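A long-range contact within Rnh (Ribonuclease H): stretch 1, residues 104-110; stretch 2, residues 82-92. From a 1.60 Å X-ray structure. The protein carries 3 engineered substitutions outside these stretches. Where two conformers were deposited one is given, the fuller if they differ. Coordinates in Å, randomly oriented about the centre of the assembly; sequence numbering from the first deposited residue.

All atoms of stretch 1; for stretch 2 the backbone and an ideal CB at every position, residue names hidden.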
# COMPACT_ATOMS: atom_id res chain seq x y z
N LEU A 104 3.44 9.29 5.68
CA LEU A 104 3.38 8.02 4.95
C LEU A 104 4.20 8.05 3.68
O LEU A 104 4.92 7.10 3.39
CB LEU A 104 1.92 7.64 4.67
CG LEU A 104 1.02 7.49 5.90
CD1 LEU A 104 -0.35 7.01 5.49
CD2 LEU A 104 1.59 6.51 6.89
N TRP A 105 4.16 9.17 2.94
CA TRP A 105 5.04 9.28 1.77
C TRP A 105 6.53 9.15 2.14
O TRP A 105 7.29 8.57 1.37
CB TRP A 105 4.79 10.55 0.97
CG TRP A 105 3.48 10.58 0.32
CD1 TRP A 105 2.44 11.40 0.64
CD2 TRP A 105 3.00 9.70 -0.71
NE1 TRP A 105 1.36 11.14 -0.17
CE2 TRP A 105 1.67 10.10 -1.00
CE3 TRP A 105 3.56 8.66 -1.44
CZ2 TRP A 105 0.91 9.48 -2.00
CZ3 TRP A 105 2.80 8.07 -2.44
CH2 TRP A 105 1.49 8.46 -2.68
N GLN A 106 6.95 9.65 3.30
CA GLN A 106 8.35 9.52 3.71
C GLN A 106 8.71 8.07 3.93
O GLN A 106 9.84 7.66 3.67
CB GLN A 106 8.59 10.31 4.99
CG GLN A 106 8.71 11.79 4.70
CD GLN A 106 8.65 12.67 5.93
OE1 GLN A 106 9.05 13.81 5.88
NE2 GLN A 106 8.12 12.14 7.04
N GLU A 107 7.77 7.31 4.46
CA GLU A 107 7.99 5.89 4.66
C GLU A 107 8.13 5.17 3.33
O GLU A 107 9.01 4.33 3.16
CB GLU A 107 6.86 5.27 5.48
CG GLU A 107 6.98 5.49 6.93
CD GLU A 107 8.27 4.86 7.45
OE1 GLU A 107 8.38 3.60 7.41
OE2 GLU A 107 9.17 5.61 7.82
N ILE A 108 7.28 5.53 2.38
CA ILE A 108 7.30 4.92 1.05
C ILE A 108 8.60 5.26 0.33
O ILE A 108 9.13 4.41 -0.39
CB ILE A 108 6.07 5.33 0.21
CG1 ILE A 108 4.81 4.74 0.84
CG2 ILE A 108 6.23 4.88 -1.24
CD1 ILE A 108 3.49 5.31 0.30
N LEU A 109 9.11 6.47 0.52
CA LEU A 109 10.44 6.83 -0.02
C LEU A 109 11.54 5.90 0.51
O LEU A 109 12.38 5.43 -0.26
CB LEU A 109 10.76 8.27 0.31
CG LEU A 109 10.08 9.24 -0.60
CD1 LEU A 109 10.24 10.65 -0.02
CD2 LEU A 109 10.66 9.18 -2.00
N LYS A 110 11.55 5.66 1.82
CA LYS A 110 12.53 4.79 2.42
C LYS A 110 12.43 3.36 1.89
O LYS A 110 13.43 2.72 1.53
CB LYS A 110 12.41 4.84 3.94
CG LYS A 110 12.81 6.19 4.54
CD LYS A 110 12.43 6.23 6.02
CE LYS A 110 13.39 5.38 6.82
NZ LYS A 110 13.24 5.57 8.31
N UNK A 82 5.31 12.11 -9.37
CA UNK A 82 4.83 13.16 -8.47
C UNK A 82 5.55 13.10 -7.13
O UNK A 82 5.95 14.12 -6.58
CB UNK A 82 3.32 13.04 -8.26
N UNK A 83 5.69 11.91 -6.58
CA UNK A 83 6.35 11.78 -5.30
C UNK A 83 7.76 12.39 -5.37
O UNK A 83 8.17 13.16 -4.48
CB UNK A 83 6.41 10.31 -4.88
N UNK A 84 8.47 12.11 -6.45
CA UNK A 84 9.84 12.64 -6.58
C UNK A 84 9.87 14.15 -6.70
O UNK A 84 10.75 14.80 -6.15
CB UNK A 84 10.53 12.02 -7.80
N UNK A 85 8.86 14.72 -7.34
CA UNK A 85 8.75 16.17 -7.43
C UNK A 85 8.35 16.79 -6.08
O UNK A 85 8.82 17.90 -5.74
CB UNK A 85 7.73 16.55 -8.51
N UNK A 86 7.50 16.09 -5.32
CA UNK A 86 7.07 16.60 -4.02
C UNK A 86 8.27 16.75 -3.10
O UNK A 86 8.42 17.77 -2.44
CB UNK A 86 6.03 15.68 -3.39
N UNK A 87 9.10 15.73 -3.06
CA UNK A 87 10.27 15.73 -2.21
C UNK A 87 11.17 16.88 -2.60
O UNK A 87 11.66 17.62 -1.75
CB UNK A 87 11.02 14.40 -2.30
N UNK A 88 11.38 17.03 -3.91
CA UNK A 88 12.23 18.07 -4.46
C UNK A 88 11.69 19.47 -4.15
O UNK A 88 12.48 20.38 -3.94
CB UNK A 88 12.37 17.88 -5.97
N UNK A 89 10.37 19.62 -4.09
CA UNK A 89 9.73 20.90 -3.76
C UNK A 89 9.29 21.03 -2.29
O UNK A 89 8.37 21.75 -1.98
CB UNK A 89 8.51 21.10 -4.66
N UNK A 90 9.94 20.32 -1.38
CA UNK A 90 9.64 20.51 0.03
C UNK A 90 8.24 20.09 0.43
O UNK A 90 7.63 20.69 1.33
CB UNK A 90 9.84 21.98 0.40
N UNK A 91 7.72 19.05 -0.22
CA UNK A 91 6.41 18.48 0.14
C UNK A 91 5.26 19.48 0.02
O UNK A 91 4.35 19.52 0.84
CB UNK A 91 6.46 17.94 1.57
N UNK A 92 5.32 20.31 -1.01
CA UNK A 92 4.28 21.28 -1.28
C UNK A 92 3.91 21.16 -2.75
O UNK A 92 4.70 20.61 -3.52
CB UNK A 92 4.73 22.70 -0.93

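Positions 82 and 85 have nothing of stretch 1 within 5.5 Å of their ideal CB. Stretch 1 sets no demand at either; many residues that tolerate a helix would fit, and a polar one is an option. They are Trp 82 and Arg 85, and neither contacts stretch 1.

Position 83 points toward stretch 1. Its CB lies 4.8 Å from Trp 105 CE3 and 5.3 Å from Leu 109 CD2. These are apolar neighbours with room between them, so Leu, Ile or Met would suit. It is Leu 83. Leu 83 CD1 lies 3.9 Å from Trp 105 CB, and Leu 83 CD2 lies 3.6 Å from Leu 109 CD2.

Position 84 points away, so its CB sets no requirement. A long, flexible polar chain could still curl back over Leu 109. It is Lys 84, and Lys 84 CE comes 3.7 Å from Leu 109 CD2.

Position 86 points toward stretch 1, but its CB is more than 5.5 Å from any atom there. The indole of Trp 105 lies beyond. Only a large side chain would bridge the gap; an aromatic or a long apolar chain would do. It is Trp 86. It sets its edge toward the face of Trp 105, with Trp 86 CZ3 3.6 Å from Trp 105 CE2. The planes meet at 67°, an edge-to-face pair.

Position 87 also points toward stretch 1, with its CB 4.5 Å from Leu 109 CD1. A small or medium apolar residue such as Ala, Val or Ile is plausible. It is Val 87. Val 87 CG2 packs tightly, 3.2 Å from Leu 109 CD1.

Positions 88 and 89 face no part of stretch 1, and polar residues would suit both. They are Lys 88 and Asn 89. Asn 89 is the first residue to leave helical phi/psi.

Position 90 has phi/psi of 65/34. Positive phi favours glycine, and Asn is a common alternative. It is Gly 90.

Position 91 has phi/psi of 60/39, a backbone that by itself would suit Gly or Asn. Its CB points toward stretch 1, however, so a large aromatic remains possible. The gap exceeds 5.5 Å, and Trp 105, Gln 106 and Leu 109 lie beyond it. It is Trp 91. Trp 91 CZ3 lies 3.5 Å from Trp 105 CB, Trp 91 CZ2 3.8 Å from Gln 106 CG, and Trp 91 CH2 3.5 Å from Leu 109 CD1, which sits at the ring edge.

Position 92 is out of reach. A polar residue would suit it. It is Lys 92; Lys 92 NZ donates a hydrogen bond to Gly 90 O at 2.8 Å.

Stretch 2, residues 82-92: WLKRWVKNGWK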
# COMPACT_ATOMS: atom_id res chain seq x y z
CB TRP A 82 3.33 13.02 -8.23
CG TRP A 82 2.51 13.15 -9.45
CD1 TRP A 82 2.90 13.66 -10.65
CD2 TRP A 82 1.13 12.82 -9.57
NE1 TRP A 82 1.83 13.66 -11.53
CE2 TRP A 82 0.73 13.15 -10.89
CE3 TRP A 82 0.18 12.29 -8.69
CZ2 TRP A 82 -0.55 12.95 -11.35
CZ3 TRP A 82 -1.12 12.10 -9.16
CH2 TRP A 82 -1.46 12.43 -10.47
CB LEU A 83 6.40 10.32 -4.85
CG LEU A 83 7.27 10.11 -3.62
CD1 LEU A 83 6.72 10.85 -2.40
CD2 LEU A 83 7.39 8.64 -3.34
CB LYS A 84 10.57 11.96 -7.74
CG LYS A 84 10.80 10.44 -7.48
CD LYS A 84 11.09 10.15 -5.98
CE LYS A 84 11.03 8.68 -5.63
NZ LYS A 84 11.86 7.83 -6.53
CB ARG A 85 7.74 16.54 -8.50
CG ARG A 85 8.17 16.08 -9.88
CD ARG A 85 8.21 17.21 -10.87
NE ARG A 85 8.63 16.74 -12.19
CZ ARG A 85 8.77 17.51 -13.26
NH1 ARG A 85 8.53 18.82 -13.20
NH2 ARG A 85 9.16 16.97 -14.41
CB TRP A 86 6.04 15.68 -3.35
CG TRP A 86 4.74 15.61 -4.03
CD1 TRP A 86 4.19 16.55 -4.86
CD2 TRP A 86 3.80 14.53 -3.97
NE1 TRP A 86 2.96 16.12 -5.30
CE2 TRP A 86 2.70 14.89 -4.76
CE3 TRP A 86 3.78 13.32 -3.27
CZ2 TRP A 86 1.60 14.05 -4.91
CZ3 TRP A 86 2.67 12.49 -3.43
CH2 TRP A 86 1.60 12.86 -4.21
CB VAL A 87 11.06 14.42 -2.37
CG1 VAL A 87 12.46 14.55 -1.77
CG2 VAL A 87 10.32 13.32 -1.76
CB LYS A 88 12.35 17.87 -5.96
CG LYS A 88 13.09 18.94 -6.70
CD LYS A 88 13.15 18.60 -8.19
CE LYS A 88 14.28 17.60 -8.49
NZ LYS A 88 15.63 18.15 -8.13
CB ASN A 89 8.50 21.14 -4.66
CG ASN A 89 8.86 21.30 -6.14
OD1 ASN A 89 8.14 20.82 -7.02
ND2 ASN A 89 9.99 21.96 -6.42
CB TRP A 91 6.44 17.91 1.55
CG TRP A 91 7.40 16.84 1.70
CD1 TRP A 91 8.61 16.88 2.35
CD2 TRP A 91 7.24 15.52 1.23
NE1 TRP A 91 9.22 15.66 2.28
CE2 TRP A 91 8.39 14.79 1.61
CE3 TRP A 91 6.23 14.86 0.50
CZ2 TRP A 91 8.56 13.46 1.30
CZ3 TRP A 91 6.41 13.53 0.19
CH2 TRP A 91 7.57 12.85 0.59
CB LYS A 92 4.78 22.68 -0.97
CG LYS A 92 4.96 22.95 0.53
CD LYS A 92 5.54 24.32 0.81
CE LYS A 92 7.03 24.39 0.53
NZ LYS A 92 7.83 23.52 1.45
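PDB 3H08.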